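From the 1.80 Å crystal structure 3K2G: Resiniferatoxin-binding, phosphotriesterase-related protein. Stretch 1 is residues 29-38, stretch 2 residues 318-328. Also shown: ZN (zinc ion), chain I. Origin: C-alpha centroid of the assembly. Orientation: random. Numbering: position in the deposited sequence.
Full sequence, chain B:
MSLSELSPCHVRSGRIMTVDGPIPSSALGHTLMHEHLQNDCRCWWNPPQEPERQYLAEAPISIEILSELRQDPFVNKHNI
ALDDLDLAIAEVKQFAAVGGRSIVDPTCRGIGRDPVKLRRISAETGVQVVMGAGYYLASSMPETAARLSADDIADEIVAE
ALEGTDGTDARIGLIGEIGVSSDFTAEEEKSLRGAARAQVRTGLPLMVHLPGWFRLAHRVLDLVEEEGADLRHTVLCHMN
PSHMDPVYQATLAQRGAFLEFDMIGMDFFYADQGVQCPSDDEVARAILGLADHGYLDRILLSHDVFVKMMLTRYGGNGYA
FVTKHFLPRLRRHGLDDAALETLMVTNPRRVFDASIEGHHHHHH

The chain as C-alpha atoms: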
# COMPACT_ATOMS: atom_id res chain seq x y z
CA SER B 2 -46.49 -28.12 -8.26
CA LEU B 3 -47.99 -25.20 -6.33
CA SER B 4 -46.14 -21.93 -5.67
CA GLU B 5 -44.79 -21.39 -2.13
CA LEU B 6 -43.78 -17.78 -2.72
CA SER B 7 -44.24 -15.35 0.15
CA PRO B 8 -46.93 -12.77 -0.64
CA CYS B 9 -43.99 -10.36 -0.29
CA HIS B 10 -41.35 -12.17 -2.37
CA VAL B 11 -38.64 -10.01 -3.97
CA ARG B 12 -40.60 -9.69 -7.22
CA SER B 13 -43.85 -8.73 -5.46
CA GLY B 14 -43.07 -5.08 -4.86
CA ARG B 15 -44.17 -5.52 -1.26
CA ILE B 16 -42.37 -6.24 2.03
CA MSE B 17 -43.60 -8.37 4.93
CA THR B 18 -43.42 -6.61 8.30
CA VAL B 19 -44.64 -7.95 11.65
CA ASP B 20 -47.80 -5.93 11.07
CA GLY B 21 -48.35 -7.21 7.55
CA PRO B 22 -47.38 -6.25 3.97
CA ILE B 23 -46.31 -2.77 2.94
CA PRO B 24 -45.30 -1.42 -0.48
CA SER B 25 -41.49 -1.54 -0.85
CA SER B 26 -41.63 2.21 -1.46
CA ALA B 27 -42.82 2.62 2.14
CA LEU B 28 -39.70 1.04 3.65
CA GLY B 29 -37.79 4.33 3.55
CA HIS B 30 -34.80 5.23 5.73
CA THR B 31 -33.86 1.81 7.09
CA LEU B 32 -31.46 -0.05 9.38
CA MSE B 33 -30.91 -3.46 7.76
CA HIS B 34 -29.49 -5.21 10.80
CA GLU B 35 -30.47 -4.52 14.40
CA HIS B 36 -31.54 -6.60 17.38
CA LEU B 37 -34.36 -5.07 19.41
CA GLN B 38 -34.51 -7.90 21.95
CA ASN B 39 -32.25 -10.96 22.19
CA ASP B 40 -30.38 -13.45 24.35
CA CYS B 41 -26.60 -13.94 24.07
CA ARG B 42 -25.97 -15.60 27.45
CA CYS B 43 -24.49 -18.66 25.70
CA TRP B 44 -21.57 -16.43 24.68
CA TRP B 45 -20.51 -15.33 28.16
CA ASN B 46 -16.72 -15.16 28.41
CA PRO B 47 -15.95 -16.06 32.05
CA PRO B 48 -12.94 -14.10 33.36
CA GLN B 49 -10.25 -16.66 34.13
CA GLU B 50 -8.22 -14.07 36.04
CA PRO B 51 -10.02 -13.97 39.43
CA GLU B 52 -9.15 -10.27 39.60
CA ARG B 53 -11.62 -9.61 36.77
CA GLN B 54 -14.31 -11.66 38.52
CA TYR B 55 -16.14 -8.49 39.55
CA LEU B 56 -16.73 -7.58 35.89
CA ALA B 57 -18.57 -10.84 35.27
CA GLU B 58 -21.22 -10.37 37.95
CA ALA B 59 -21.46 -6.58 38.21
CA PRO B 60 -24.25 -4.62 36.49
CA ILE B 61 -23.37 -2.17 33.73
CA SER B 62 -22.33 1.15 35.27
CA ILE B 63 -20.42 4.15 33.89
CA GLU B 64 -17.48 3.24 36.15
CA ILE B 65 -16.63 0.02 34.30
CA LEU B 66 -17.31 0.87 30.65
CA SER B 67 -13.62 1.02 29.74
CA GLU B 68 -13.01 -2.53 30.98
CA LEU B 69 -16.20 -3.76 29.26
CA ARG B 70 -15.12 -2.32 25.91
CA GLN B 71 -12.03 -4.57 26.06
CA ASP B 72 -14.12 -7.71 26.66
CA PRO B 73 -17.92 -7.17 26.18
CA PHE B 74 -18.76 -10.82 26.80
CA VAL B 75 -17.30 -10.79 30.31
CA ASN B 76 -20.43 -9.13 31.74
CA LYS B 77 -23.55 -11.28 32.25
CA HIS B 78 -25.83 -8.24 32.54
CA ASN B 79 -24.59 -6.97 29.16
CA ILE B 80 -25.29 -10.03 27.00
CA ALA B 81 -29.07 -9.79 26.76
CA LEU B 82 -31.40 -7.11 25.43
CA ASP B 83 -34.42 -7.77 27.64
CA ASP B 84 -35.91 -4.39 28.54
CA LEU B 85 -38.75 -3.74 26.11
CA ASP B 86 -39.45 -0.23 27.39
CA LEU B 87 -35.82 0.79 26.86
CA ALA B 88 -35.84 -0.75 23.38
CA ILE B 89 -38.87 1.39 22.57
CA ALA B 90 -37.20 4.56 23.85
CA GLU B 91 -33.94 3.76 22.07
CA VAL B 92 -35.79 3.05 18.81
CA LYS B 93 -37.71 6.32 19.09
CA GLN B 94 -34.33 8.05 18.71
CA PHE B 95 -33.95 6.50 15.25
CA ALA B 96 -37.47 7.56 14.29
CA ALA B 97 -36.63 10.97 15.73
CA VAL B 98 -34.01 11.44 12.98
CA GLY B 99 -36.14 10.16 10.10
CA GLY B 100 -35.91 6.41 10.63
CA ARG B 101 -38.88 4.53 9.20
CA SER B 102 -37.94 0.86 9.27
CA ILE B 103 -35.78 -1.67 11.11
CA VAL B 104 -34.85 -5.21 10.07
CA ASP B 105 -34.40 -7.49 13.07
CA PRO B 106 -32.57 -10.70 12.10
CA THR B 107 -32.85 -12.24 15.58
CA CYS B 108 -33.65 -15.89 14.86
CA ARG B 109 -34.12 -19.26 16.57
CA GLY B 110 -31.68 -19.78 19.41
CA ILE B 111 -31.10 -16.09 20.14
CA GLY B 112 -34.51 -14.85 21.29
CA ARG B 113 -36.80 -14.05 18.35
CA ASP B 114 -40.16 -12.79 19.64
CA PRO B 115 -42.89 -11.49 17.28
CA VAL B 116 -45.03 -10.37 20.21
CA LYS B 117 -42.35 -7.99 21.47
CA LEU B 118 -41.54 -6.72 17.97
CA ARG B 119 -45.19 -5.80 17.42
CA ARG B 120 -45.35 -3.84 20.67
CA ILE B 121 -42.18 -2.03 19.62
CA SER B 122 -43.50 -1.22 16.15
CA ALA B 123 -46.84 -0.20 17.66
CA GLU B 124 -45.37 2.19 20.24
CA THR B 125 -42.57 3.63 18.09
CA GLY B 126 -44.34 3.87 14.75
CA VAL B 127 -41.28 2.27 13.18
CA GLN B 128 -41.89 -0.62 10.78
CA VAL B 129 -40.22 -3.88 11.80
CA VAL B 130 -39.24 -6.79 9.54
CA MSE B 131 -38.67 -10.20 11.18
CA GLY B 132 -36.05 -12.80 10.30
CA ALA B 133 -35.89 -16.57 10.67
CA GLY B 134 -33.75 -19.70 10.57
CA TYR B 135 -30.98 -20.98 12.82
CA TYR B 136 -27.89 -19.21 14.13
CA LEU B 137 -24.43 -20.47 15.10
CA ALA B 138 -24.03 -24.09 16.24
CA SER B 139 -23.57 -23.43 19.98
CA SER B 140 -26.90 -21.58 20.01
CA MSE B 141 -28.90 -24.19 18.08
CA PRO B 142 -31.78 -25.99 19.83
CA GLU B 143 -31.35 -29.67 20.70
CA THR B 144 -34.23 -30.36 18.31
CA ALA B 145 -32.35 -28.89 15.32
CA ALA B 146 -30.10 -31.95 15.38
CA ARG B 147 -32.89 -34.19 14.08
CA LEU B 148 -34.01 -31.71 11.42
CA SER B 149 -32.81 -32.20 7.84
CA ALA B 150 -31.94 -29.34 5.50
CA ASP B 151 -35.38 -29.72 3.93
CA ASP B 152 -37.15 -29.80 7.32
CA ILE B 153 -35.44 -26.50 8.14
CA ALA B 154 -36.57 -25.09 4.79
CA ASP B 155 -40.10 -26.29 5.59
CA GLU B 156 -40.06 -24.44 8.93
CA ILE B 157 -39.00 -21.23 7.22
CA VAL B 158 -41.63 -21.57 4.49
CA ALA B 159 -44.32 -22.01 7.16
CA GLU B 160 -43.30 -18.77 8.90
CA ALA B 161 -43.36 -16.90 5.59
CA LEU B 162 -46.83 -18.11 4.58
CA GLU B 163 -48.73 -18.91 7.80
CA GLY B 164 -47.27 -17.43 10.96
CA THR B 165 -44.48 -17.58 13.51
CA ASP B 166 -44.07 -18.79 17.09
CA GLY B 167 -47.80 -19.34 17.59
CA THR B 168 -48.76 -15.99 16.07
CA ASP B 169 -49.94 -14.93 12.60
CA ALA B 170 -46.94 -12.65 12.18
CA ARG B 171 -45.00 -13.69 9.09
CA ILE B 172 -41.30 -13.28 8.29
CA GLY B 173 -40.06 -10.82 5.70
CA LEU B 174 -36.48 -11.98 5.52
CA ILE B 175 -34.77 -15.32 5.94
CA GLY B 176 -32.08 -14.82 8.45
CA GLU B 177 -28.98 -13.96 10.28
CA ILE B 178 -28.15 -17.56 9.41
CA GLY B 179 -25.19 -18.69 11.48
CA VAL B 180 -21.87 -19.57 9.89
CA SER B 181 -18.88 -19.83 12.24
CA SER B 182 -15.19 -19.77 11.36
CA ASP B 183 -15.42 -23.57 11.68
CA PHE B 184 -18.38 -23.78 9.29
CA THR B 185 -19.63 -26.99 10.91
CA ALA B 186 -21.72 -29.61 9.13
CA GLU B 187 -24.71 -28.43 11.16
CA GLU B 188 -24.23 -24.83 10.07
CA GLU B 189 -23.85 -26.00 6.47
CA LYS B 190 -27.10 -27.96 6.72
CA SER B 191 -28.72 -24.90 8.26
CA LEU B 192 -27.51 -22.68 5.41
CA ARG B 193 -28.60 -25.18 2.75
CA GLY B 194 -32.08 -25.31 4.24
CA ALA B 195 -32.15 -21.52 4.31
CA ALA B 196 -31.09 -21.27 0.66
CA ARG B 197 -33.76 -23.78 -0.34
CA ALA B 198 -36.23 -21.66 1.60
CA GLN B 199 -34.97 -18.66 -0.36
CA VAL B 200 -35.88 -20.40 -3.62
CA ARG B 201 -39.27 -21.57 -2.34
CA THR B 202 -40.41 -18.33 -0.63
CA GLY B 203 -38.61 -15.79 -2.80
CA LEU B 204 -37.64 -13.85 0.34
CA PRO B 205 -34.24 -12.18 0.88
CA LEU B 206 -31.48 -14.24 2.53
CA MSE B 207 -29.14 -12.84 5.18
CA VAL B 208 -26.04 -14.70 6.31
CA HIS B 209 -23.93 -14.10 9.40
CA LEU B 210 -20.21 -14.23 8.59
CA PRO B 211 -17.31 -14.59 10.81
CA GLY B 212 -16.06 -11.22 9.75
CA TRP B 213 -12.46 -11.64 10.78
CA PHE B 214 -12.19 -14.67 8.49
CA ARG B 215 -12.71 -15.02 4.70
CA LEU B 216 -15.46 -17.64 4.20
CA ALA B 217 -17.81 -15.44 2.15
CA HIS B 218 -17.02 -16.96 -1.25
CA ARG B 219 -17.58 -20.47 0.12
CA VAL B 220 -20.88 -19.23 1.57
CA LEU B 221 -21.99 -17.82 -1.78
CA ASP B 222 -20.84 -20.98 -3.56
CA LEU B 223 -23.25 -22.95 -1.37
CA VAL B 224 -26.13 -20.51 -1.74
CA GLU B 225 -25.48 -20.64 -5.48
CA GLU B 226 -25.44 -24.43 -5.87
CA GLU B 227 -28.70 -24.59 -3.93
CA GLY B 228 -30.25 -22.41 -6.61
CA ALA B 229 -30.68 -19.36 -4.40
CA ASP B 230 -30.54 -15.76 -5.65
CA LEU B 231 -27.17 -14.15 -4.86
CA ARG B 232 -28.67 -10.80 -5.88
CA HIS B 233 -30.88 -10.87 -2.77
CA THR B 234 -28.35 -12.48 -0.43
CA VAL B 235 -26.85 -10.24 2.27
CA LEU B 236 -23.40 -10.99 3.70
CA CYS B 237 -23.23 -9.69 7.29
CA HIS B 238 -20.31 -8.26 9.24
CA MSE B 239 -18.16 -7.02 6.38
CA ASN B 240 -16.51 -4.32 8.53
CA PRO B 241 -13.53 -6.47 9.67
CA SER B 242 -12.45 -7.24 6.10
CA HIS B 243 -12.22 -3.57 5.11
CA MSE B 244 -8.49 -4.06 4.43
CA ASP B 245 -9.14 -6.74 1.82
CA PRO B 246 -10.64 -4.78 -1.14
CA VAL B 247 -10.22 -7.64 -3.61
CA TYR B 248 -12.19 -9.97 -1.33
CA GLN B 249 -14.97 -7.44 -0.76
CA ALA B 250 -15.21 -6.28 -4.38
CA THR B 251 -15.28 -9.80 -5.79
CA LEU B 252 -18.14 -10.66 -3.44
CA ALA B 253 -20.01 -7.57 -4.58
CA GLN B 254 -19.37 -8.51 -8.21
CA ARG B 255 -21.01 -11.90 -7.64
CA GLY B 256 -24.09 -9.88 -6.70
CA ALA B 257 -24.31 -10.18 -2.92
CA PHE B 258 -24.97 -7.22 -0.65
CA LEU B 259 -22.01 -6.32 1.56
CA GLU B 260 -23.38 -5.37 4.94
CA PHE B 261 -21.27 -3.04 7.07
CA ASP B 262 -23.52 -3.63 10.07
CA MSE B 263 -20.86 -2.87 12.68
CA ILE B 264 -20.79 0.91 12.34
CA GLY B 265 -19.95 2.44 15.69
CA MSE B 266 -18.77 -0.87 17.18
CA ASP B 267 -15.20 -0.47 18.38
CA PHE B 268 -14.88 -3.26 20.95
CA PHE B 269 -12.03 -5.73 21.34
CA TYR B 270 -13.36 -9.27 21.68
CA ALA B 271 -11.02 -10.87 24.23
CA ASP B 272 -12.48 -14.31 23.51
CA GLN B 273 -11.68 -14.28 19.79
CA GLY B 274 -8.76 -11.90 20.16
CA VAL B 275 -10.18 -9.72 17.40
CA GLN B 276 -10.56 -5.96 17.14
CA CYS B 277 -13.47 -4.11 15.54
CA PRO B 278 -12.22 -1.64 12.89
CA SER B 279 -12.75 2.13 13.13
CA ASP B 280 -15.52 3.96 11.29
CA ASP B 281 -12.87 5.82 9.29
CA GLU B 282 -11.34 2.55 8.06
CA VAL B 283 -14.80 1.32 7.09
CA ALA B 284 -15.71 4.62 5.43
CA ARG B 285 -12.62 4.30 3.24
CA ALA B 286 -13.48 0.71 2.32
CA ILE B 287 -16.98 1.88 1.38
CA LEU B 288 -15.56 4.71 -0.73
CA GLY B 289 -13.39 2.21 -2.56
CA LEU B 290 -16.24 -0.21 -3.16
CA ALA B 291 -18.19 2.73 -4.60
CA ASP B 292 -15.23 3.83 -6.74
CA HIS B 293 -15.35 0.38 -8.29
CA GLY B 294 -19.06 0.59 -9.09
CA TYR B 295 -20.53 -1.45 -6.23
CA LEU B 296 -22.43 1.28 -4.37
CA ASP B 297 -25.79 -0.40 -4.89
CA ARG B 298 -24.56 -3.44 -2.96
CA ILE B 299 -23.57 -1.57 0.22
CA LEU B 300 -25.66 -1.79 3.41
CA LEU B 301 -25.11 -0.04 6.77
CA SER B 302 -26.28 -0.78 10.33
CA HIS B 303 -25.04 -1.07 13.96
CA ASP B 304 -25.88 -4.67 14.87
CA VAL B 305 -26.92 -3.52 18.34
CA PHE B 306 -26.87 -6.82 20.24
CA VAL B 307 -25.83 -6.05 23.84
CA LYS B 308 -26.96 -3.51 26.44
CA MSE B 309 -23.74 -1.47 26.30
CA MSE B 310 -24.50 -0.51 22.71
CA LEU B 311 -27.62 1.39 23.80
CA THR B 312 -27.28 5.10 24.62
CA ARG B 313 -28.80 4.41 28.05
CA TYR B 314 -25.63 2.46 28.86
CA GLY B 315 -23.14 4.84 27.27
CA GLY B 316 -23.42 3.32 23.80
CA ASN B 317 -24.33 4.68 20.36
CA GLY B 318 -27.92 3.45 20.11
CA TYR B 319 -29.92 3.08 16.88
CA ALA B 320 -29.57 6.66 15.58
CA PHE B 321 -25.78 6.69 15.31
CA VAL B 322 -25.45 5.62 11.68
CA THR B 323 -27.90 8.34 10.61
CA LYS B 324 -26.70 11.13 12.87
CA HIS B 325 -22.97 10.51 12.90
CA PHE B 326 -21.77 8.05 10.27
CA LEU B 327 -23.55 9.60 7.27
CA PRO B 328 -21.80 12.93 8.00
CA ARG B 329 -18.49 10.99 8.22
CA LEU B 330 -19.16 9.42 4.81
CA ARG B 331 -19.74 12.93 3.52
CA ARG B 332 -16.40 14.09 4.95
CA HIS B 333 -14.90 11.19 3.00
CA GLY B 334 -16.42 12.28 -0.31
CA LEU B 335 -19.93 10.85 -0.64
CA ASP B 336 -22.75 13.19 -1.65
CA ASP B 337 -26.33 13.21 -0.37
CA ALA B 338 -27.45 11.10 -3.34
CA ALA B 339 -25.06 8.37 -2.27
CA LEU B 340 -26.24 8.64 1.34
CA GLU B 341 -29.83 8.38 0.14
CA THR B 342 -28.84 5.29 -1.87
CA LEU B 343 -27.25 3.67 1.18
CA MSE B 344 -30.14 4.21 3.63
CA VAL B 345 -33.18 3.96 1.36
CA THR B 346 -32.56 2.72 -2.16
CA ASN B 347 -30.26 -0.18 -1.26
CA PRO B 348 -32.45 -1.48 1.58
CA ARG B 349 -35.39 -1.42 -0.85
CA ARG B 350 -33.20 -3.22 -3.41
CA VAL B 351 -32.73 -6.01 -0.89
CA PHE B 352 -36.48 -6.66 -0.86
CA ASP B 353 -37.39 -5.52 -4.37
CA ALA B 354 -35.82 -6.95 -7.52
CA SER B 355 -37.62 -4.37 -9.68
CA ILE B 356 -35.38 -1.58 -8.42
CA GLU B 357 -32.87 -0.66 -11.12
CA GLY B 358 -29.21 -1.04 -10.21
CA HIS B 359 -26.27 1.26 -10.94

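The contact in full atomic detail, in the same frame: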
# COMPACT_ATOMS: atom_id res chain seq x y z
N GLY B 29 -38.51 3.11 3.20
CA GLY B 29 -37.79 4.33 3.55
C GLY B 29 -36.44 4.17 4.22
O GLY B 29 -35.75 3.17 4.03
N HIS B 30 -36.07 5.19 5.00
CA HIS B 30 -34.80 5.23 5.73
C HIS B 30 -34.79 4.01 6.64
O HIS B 30 -35.57 3.94 7.60
CB HIS B 30 -34.72 6.52 6.53
CG HIS B 30 -33.33 6.97 6.83
ND1 HIS B 30 -32.59 6.46 7.87
CD2 HIS B 30 -32.54 7.88 6.20
CE1 HIS B 30 -31.40 7.04 7.88
NE2 HIS B 30 -31.34 7.90 6.88
N THR B 31 -33.89 3.07 6.36
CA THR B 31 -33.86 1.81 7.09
C THR B 31 -32.52 1.31 7.65
O THR B 31 -31.46 1.56 7.08
CB THR B 31 -34.42 0.69 6.18
OG1 THR B 31 -35.74 1.04 5.75
CG2 THR B 31 -34.44 -0.66 6.89
N LEU B 32 -32.61 0.58 8.76
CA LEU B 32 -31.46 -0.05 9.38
C LEU B 32 -31.68 -1.53 9.07
O LEU B 32 -32.60 -2.16 9.59
CB LEU B 32 -31.44 0.18 10.90
CG LEU B 32 -31.03 1.56 11.42
CD1 LEU B 32 -31.18 1.61 12.94
CD2 LEU B 32 -29.58 1.84 11.03
N MSE B 33 -30.83 -2.08 8.20
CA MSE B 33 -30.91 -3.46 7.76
C MSE B 33 -30.55 -4.54 8.77
O MSE B 33 -30.88 -5.72 8.56
CB MSE B 33 -30.03 -3.67 6.53
CG MSE B 33 -30.61 -3.11 5.23
SE MSE B 33 -32.25 -3.91 4.70
CE MSE B 33 -31.69 -5.75 4.80
N HIS B 34 -29.90 -4.18 9.86
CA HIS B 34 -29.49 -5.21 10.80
C HIS B 34 -29.38 -4.72 12.24
O HIS B 34 -28.35 -4.17 12.64
CB HIS B 34 -28.16 -5.79 10.31
CG HIS B 34 -27.72 -7.01 11.04
ND1 HIS B 34 -27.37 -8.17 10.39
CD2 HIS B 34 -27.53 -7.25 12.36
CE1 HIS B 34 -26.98 -9.07 11.28
NE2 HIS B 34 -27.06 -8.54 12.48
N GLU B 35 -30.44 -4.93 13.00
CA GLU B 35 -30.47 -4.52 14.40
C GLU B 35 -31.23 -5.54 15.24
O GLU B 35 -32.15 -6.19 14.74
CB GLU B 35 -31.19 -3.17 14.56
CG GLU B 35 -30.67 -2.04 13.69
CD GLU B 35 -29.25 -1.63 14.03
OE1 GLU B 35 -28.85 -1.78 15.21
OE2 GLU B 35 -28.54 -1.14 13.13
N HIS B 36 -30.84 -5.69 16.50
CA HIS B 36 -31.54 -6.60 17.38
C HIS B 36 -32.26 -5.71 18.38
O HIS B 36 -31.63 -4.85 19.01
CB HIS B 36 -30.56 -7.52 18.10
CG HIS B 36 -29.80 -8.42 17.17
ND1 HIS B 36 -30.34 -9.57 16.65
CD2 HIS B 36 -28.58 -8.29 16.61
CE1 HIS B 36 -29.48 -10.12 15.81
NE2 HIS B 36 -28.40 -9.36 15.77
N LEU B 37 -33.57 -5.89 18.50
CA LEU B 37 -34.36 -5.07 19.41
C LEU B 37 -34.50 -5.73 20.77
O LEU B 37 -34.66 -5.06 21.79
CB LEU B 37 -35.74 -4.81 18.79
CG LEU B 37 -35.59 -4.15 17.41
CD1 LEU B 37 -36.95 -3.80 16.84
CD2 LEU B 37 -34.73 -2.89 17.54
N GLN B 38 -34.43 -7.06 20.76
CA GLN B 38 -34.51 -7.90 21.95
C GLN B 38 -33.75 -9.17 21.58
O GLN B 38 -33.87 -9.64 20.45
CB GLN B 38 -35.96 -8.27 22.26
CG GLN B 38 -36.86 -7.14 22.75
CD GLN B 38 -36.49 -6.67 24.14
OE1 GLN B 38 -35.62 -5.80 24.31
NE2 GLN B 38 -37.13 -7.25 25.15
N GLY B 318 -26.50 3.56 20.40
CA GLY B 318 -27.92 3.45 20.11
C GLY B 318 -28.23 3.10 18.67
O GLY B 318 -27.37 2.59 17.95
N TYR B 319 -29.46 3.38 18.24
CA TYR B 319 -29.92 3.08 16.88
C TYR B 319 -29.93 4.28 15.94
O TYR B 319 -30.27 4.13 14.77
CB TYR B 319 -31.35 2.51 16.90
CG TYR B 319 -31.53 1.24 17.70
CD1 TYR B 319 -30.99 0.04 17.26
CD2 TYR B 319 -32.21 1.26 18.92
CE1 TYR B 319 -31.13 -1.13 18.02
CE2 TYR B 319 -32.35 0.10 19.68
CZ TYR B 319 -31.81 -1.09 19.23
OH TYR B 319 -31.95 -2.23 19.99
N ALA B 320 -29.57 5.47 16.43
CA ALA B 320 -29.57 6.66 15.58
C ALA B 320 -28.17 7.13 15.21
O ALA B 320 -28.01 8.19 14.59
CB ALA B 320 -30.34 7.79 16.25
N PHE B 321 -27.17 6.35 15.57
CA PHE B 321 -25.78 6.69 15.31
C PHE B 321 -25.41 6.72 13.83
O PHE B 321 -24.80 7.67 13.35
CB PHE B 321 -24.87 5.72 16.07
CG PHE B 321 -23.41 6.08 16.01
CD1 PHE B 321 -22.90 7.10 16.81
CD2 PHE B 321 -22.56 5.41 15.14
CE1 PHE B 321 -21.55 7.44 16.75
CE2 PHE B 321 -21.21 5.75 15.06
CZ PHE B 321 -20.71 6.77 15.87
N VAL B 322 -25.77 5.67 13.10
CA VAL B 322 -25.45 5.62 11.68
C VAL B 322 -25.98 6.87 10.97
O VAL B 322 -25.24 7.54 10.24
CB VAL B 322 -26.05 4.36 11.01
CG1 VAL B 322 -26.03 4.50 9.49
CG2 VAL B 322 -25.23 3.14 11.43
N THR B 323 -27.24 7.18 11.22
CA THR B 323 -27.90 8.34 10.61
C THR B 323 -27.36 9.69 11.04
O THR B 323 -27.15 10.57 10.21
CB THR B 323 -29.41 8.35 10.92
OG1 THR B 323 -30.00 7.12 10.49
CG2 THR B 323 -30.09 9.50 10.21
N LYS B 324 -27.16 9.86 12.34
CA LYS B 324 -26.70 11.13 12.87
C LYS B 324 -25.20 11.38 12.79
O LYS B 324 -24.76 12.52 12.61
CB LYS B 324 -27.15 11.26 14.33
CG LYS B 324 -27.07 12.67 14.90
CD LYS B 324 -27.17 12.67 16.42
CE LYS B 324 -28.41 11.95 16.93
NZ LYS B 324 -28.45 11.97 18.41
N HIS B 325 -24.40 10.33 12.90
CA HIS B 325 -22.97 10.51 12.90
C HIS B 325 -22.17 9.88 11.76
O HIS B 325 -21.24 10.50 11.25
CB HIS B 325 -22.42 10.07 14.26
CG HIS B 325 -23.00 10.85 15.41
ND1 HIS B 325 -22.63 12.15 15.68
CD2 HIS B 325 -23.93 10.52 16.33
CE1 HIS B 325 -23.31 12.59 16.72
NE2 HIS B 325 -24.11 11.62 17.14
N PHE B 326 -22.53 8.67 11.35
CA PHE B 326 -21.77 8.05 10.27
C PHE B 326 -22.02 8.68 8.90
O PHE B 326 -21.08 8.88 8.14
CB PHE B 326 -22.03 6.53 10.22
CG PHE B 326 -21.07 5.79 9.32
CD1 PHE B 326 -19.69 5.82 9.57
CD2 PHE B 326 -21.53 5.07 8.22
CE1 PHE B 326 -18.80 5.15 8.73
CE2 PHE B 326 -20.64 4.40 7.38
CZ PHE B 326 -19.28 4.44 7.63
N LEU B 327 -23.27 8.99 8.58
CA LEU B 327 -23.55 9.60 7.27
C LEU B 327 -22.67 10.84 7.10
O LEU B 327 -22.02 11.01 6.08
CB LEU B 327 -25.05 9.92 7.13
CG LEU B 327 -25.98 8.69 7.24
CD1 LEU B 327 -27.41 9.09 6.89
CD2 LEU B 327 -25.51 7.58 6.31
N PRO B 328 -22.64 11.73 8.11
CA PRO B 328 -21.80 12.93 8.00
C PRO B 328 -20.31 12.56 7.78
O PRO B 328 -19.59 13.27 7.08
CB PRO B 328 -22.03 13.63 9.34
CG PRO B 328 -23.45 13.27 9.66
CD PRO B 328 -23.49 11.80 9.31
ZN ZN I . -26.68 -9.51 14.46
O HOH W 1 -33.05 -2.88 22.58
O HOH W 2 -24.96 -10.42 14.71

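This is a small, mixed contact, burying 378 Å² in all, in which a largely irregular segment carrying two zinc ligands packs against a helix start and the loop before it, and is tied to that loop by one direct hydrogen bond from a tyrosine.

Tyr-319, just ahead of the helix, gives the largest share of the covered surface. Its CA-to-CB bond points sideways, but with chi1 near -59° (m) the ring reaches across to stretch 1. There the hydroxyl donates to a backbone carbonyl, with OH of Tyr-319 2.8 Å from O of His-36, and the acceptor lies near the plane of the ring, as suits a phenol hydrogen. The same oxygen accepts from water 1, 2.9 Å from Tyr-319 OH; that water also donates to Leu-37 O at 2.8 Å, bridging the stretches a second time. A tyrosine suits this place because its ring offers apolar surface while its tip meets the polar backbone.

That apolar surface is used by Leu-37, whose CD2 comes within 3.8 Å of Tyr-319 CZ. Nearer the backbone, Leu-32 points toward the other stretch and divides its methyls: CD1 lies 4.1 Å from Tyr-319 CB, and CD2 lies 4.3 Å from Val-322 CB. CD1 also approaches the main chain closely, 3.2 Å from Tyr-319 O. A branched leucine from the short strand thus fills the space between the tyrosine and the first turn of the helix. Glu-35 sets its carboxylate beside the ring edge, with OE1 3.5 Å from Tyr-319 CD1, where the ring hydrogens carry slight positive charge; both carboxylate oxygens are hydrogen-bonded elsewhere in the structure.

At the other end, His-30 points toward the helix and presents its ring edge to two residues. Its CE1 is 3.0 Å from Thr-323 OG1, a close approach of a polarized ring carbon to a small hydroxyl, and its NE2 is 4.1 Å from Leu-327 CD1. The CA-to-CB bonds of Val-322, Thr-323 and Leu-327 point toward stretch 1; Val-322 and Leu-327 offer aliphatic surface to Leu-32 and the His-30 ring edge respectively. The helix has a wider pi-type turn at 322-326: Phe-326 N and Leu-327 N bond to Phe-321 O (3.2 Å) and Val-322 O (3.0 Å).

The zinc lies on the stretch 1 side, 2.2 Å from both His-34 NE2 and His-36 NE2. The CA-to-CB bond of His-36 points away from stretch 2; its imidazole binds the metal and its carbonyl accepts the tyrosine hydrogen bond.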